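Local structure of beta-galactosidase (Streptococcus pneumoniae, 4CUB) at residues N47-W52 with T171-V176. The protein is a sugar-binding module, seen with galactose, of an enzyme named as a beta-galactosidase, and probably holds it near galactose-bearing glycans. Sequence-based numbering, arbitrary orientation.
Sequences NRWTNW and TSITEV. With CA (calcium ion), chain E; GAL (beta-D-galactopyranose), chain C; EDO (1,2-ethanediol), chain G.
Asn47 O accepts a bond from Thr174 OG1 (2.8 Å), and a calcium ion bridges Asn47 OD1, held at 2.4 Å by the short amide, and Thr174 O. Glu175 OE1, Asn33, Asp36 and Leu38 complete the site. Arg48 lays its CD against Ser172 OG; from there the chain, extended from CG to NE, carries the guanidinium to galactose, where NE bonds O3 (3.0 Å) and NH2 bonds O4 (2.7 Å). Trp49 pairs with Ile173 through both backbone N-H...O bonds of an antiparallel hydrogen-bonded pair, which ties the short strand 49-50 to strand 170-177 of the galactose-binding beta-sandwich. With CG anti to the backbone N (chi1 167°), the large indole brings its benzo side alongside Thr171 and Ile173: CZ3 lies 3.7 Å from Thr171 O, CE3 has Ile173 CD1 as apolar neighbour, and NE1 bonds Ser25 OG. Thr50 supplies a methyl for Ser172 OG and a hydroxyl that bonds Asp29 OD2 and accepts from Trp52 N in an ST turn. Asn51 extends the pairing: its N donates a long bond to Thr171 O (3.3 Å), while OD1, standing in for a strand carbonyl, takes Thr171 N (2.8 Å, 167°); ND2 shares a water with Thr171 OG1. Trp52 instead serves the ligand, galactose C5 lying over one indole face, offset toward the rim.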
loop_
_atom_site.group_PDB
_atom_site.type_symbol
_atom_site.label_atom_id
_atom_site.label_comp_id
_atom_site.label_asym_id
_atom_site.label_seq_id
_atom_site.Cartn_x
_atom_site.Cartn_y
_atom_site.Cartn_z
ATOM N N ASN A 47 -4.693 -12.903 7.469
ATOM C CA ASN A 47 -4.910 -11.469 7.439
ATOM C C ASN A 47 -3.956 -10.854 6.454
ATOM O O ASN A 47 -2.761 -10.744 6.734
ATOM C CB ASN A 47 -4.690 -10.843 8.819
ATOM C CG ASN A 47 -4.931 -9.345 8.799
ATOM O OD1 ASN A 47 -3.996 -8.564 8.651
ATOM N ND2 ASN A 47 -6.195 -8.941 8.887
ATOM N N ARG A 48 -4.465 -10.437 5.305
ATOM C CA ARG A 48 -3.573 -10.010 4.206
ATOM C C ARG A 48 -4.321 -9.453 3.025
ATOM O O ARG A 48 -5.475 -9.804 2.795
ATOM C CB ARG A 48 -2.644 -11.155 3.761
ATOM C CG ARG A 48 -3.336 -12.408 3.217
ATOM C CD ARG A 48 -2.317 -13.515 2.934
ATOM N NE ARG A 48 -2.934 -14.793 2.567
ATOM C CZ ARG A 48 -3.231 -15.759 3.434
ATOM N NH1 ARG A 48 -2.973 -15.616 4.747
ATOM N NH2 ARG A 48 -3.806 -16.875 2.994
ATOM N N TRP A 49 -3.682 -8.531 2.315
ATOM C CA TRP A 49 -4.101 -8.186 0.969
ATOM C C TRP A 49 -3.315 -9.099 0.057
ATOM O O TRP A 49 -2.122 -9.338 0.323
ATOM C CB TRP A 49 -3.771 -6.724 0.605
ATOM C CG TRP A 49 -3.931 -6.484 -0.890
ATOM C CD1 TRP A 49 -5.085 -6.147 -1.546
ATOM C CD2 TRP A 49 -2.914 -6.607 -1.899
ATOM N NE1 TRP A 49 -4.841 -6.028 -2.891
ATOM C CE2 TRP A 49 -3.521 -6.312 -3.139
ATOM C CE3 TRP A 49 -1.544 -6.927 -1.871
ATOM C CZ2 TRP A 49 -2.806 -6.340 -4.364
ATOM C CZ3 TRP A 49 -0.829 -6.937 -3.085
ATOM C CH2 TRP A 49 -1.464 -6.656 -4.310
ATOM N N THR A 50 -3.948 -9.600 -1.014
ATOM C CA THR A 50 -3.204 -10.293 -2.090
ATOM C C THR A 50 -3.919 -10.012 -3.368
ATOM O O THR A 50 -5.101 -9.690 -3.339
ATOM C CB THR A 50 -3.140 -11.848 -1.981
ATOM O OG1 THR A 50 -4.373 -12.426 -2.455
ATOM C CG2 THR A 50 -2.849 -12.329 -0.561
ATOM N N ASN A 51 -3.203 -10.129 -4.492
ATOM C CA ASN A 51 -3.868 -10.288 -5.776
ATOM C C ASN A 51 -3.763 -11.715 -6.336
ATOM O O ASN A 51 -3.600 -11.909 -7.551
ATOM C CB ASN A 51 -3.410 -9.219 -6.790
ATOM C CG ASN A 51 -1.932 -9.326 -7.171
ATOM O OD1 ASN A 51 -1.144 -10.070 -6.570
ATOM N ND2 ASN A 51 -1.554 -8.570 -8.208
ATOM N N TRP A 52 -3.857 -12.717 -5.456
ATOM C CA TRP A 52 -3.758 -14.132 -5.868
ATOM C C TRP A 52 -4.791 -14.476 -6.949
ATOM O O TRP A 52 -5.981 -14.269 -6.744
ATOM C CB TRP A 52 -3.980 -15.040 -4.658
ATOM C CG TRP A 52 -3.944 -16.561 -4.932
ATOM C CD1 TRP A 52 -2.838 -17.367 -4.935
ATOM C CD2 TRP A 52 -5.076 -17.437 -5.147
ATOM N NE1 TRP A 52 -3.205 -18.688 -5.175
ATOM C CE2 TRP A 52 -4.571 -18.753 -5.304
ATOM C CE3 TRP A 52 -6.464 -17.232 -5.223
ATOM C CZ2 TRP A 52 -5.405 -19.858 -5.550
ATOM C CZ3 TRP A 52 -7.289 -18.323 -5.486
ATOM C CH2 TRP A 52 -6.755 -19.624 -5.636
ATOM N N THR A 171 1.006 -11.256 -5.294
ATOM C CA THR A 171 1.818 -10.583 -4.278
ATOM C C THR A 171 0.952 -10.545 -3.011
ATOM O O THR A 171 -0.263 -10.565 -3.113
ATOM C CB THR A 171 2.234 -9.170 -4.741
ATOM O OG1 THR A 171 2.987 -9.273 -5.967
ATOM C CG2 THR A 171 3.102 -8.498 -3.715
ATOM N N SER A 172 1.584 -10.478 -1.840
ATOM C CA SER A 172 0.868 -10.583 -0.580
ATOM C C SER A 172 1.457 -9.671 0.474
ATOM O O SER A 172 2.687 -9.669 0.672
ATOM C CB SER A 172 0.929 -12.037 -0.080
ATOM O OG SER A 172 0.134 -12.186 1.083
ATOM N N ILE A 173 0.586 -8.937 1.173
ATOM C CA ILE A 173 1.000 -7.998 2.244
ATOM C C ILE A 173 0.064 -8.132 3.468
ATOM O O ILE A 173 -1.146 -7.947 3.366
ATOM C CB ILE A 173 0.986 -6.508 1.753
ATOM C CG1 ILE A 173 2.008 -6.268 0.637
ATOM C CG2 ILE A 173 1.241 -5.527 2.893
ATOM C CD1 ILE A 173 1.821 -4.944 -0.086
ATOM N N THR A 174 0.615 -8.432 4.628
ATOM C CA THR A 174 -0.231 -8.466 5.826
ATOM C C THR A 174 -0.516 -7.080 6.461
ATOM O O THR A 174 -1.611 -6.852 7.029
ATOM C CB THR A 174 0.275 -9.492 6.866
ATOM O OG1 THR A 174 -0.607 -9.462 7.993
ATOM C CG2 THR A 174 1.693 -9.163 7.359
ATOM N N GLU A 175 0.436 -6.150 6.312
ATOM C CA GLU A 175 0.359 -4.823 6.942
ATOM C C GLU A 175 1.391 -3.869 6.338
ATOM O O GLU A 175 2.500 -4.267 6.056
ATOM C CB GLU A 175 0.626 -4.953 8.455
ATOM C CG GLU A 175 0.299 -3.735 9.322
ATOM C CD GLU A 175 -1.182 -3.485 9.458
ATOM O OE1 GLU A 175 -1.982 -4.302 8.976
ATOM O OE2 GLU A 175 -1.565 -2.440 10.011
ATOM N N VAL A 176 1.012 -2.609 6.145
ATOM C CA VAL A 176 1.992 -1.541 5.923
ATOM C C VAL A 176 1.944 -0.568 7.098
ATOM O O VAL A 176 0.958 -0.544 7.852
ATOM C CB VAL A 176 1.753 -0.761 4.610
ATOM C CG1 VAL A 176 1.673 -1.715 3.407
ATOM C CG2 VAL A 176 0.504 0.104 4.721
HETATM CA CA CA E . -3.108 -6.352 8.697
HETATM C C1 GAL C . -6.165 -18.499 -1.414
HETATM C C2 GAL C . -6.122 -17.282 -0.474
HETATM C C3 GAL C . -4.889 -16.403 -0.752
HETATM C C4 GAL C . -3.615 -17.248 -0.785
HETATM C C5 GAL C . -3.765 -18.388 -1.800
HETATM C C6 GAL C . -2.576 -19.354 -1.782
HETATM O O2 GAL C . -7.286 -16.501 -0.636
HETATM O O3 GAL C . -4.750 -15.372 0.208
HETATM O O4 GAL C . -3.327 -17.746 0.511
HETATM O O5 GAL C . -4.906 -19.154 -1.447
HETATM O O6 GAL C . -1.434 -18.824 -2.416
HETATM C C1 EDO G . -8.943 -12.309 5.589
HETATM O O1 EDO G . -9.644 -11.345 4.793
HETATM C C2 EDO G . -8.003 -13.101 4.683
HETATM O O2 EDO G . -6.894 -12.277 4.283
HETATM O O HOH W 1 1.580 -7.938 -7.896
#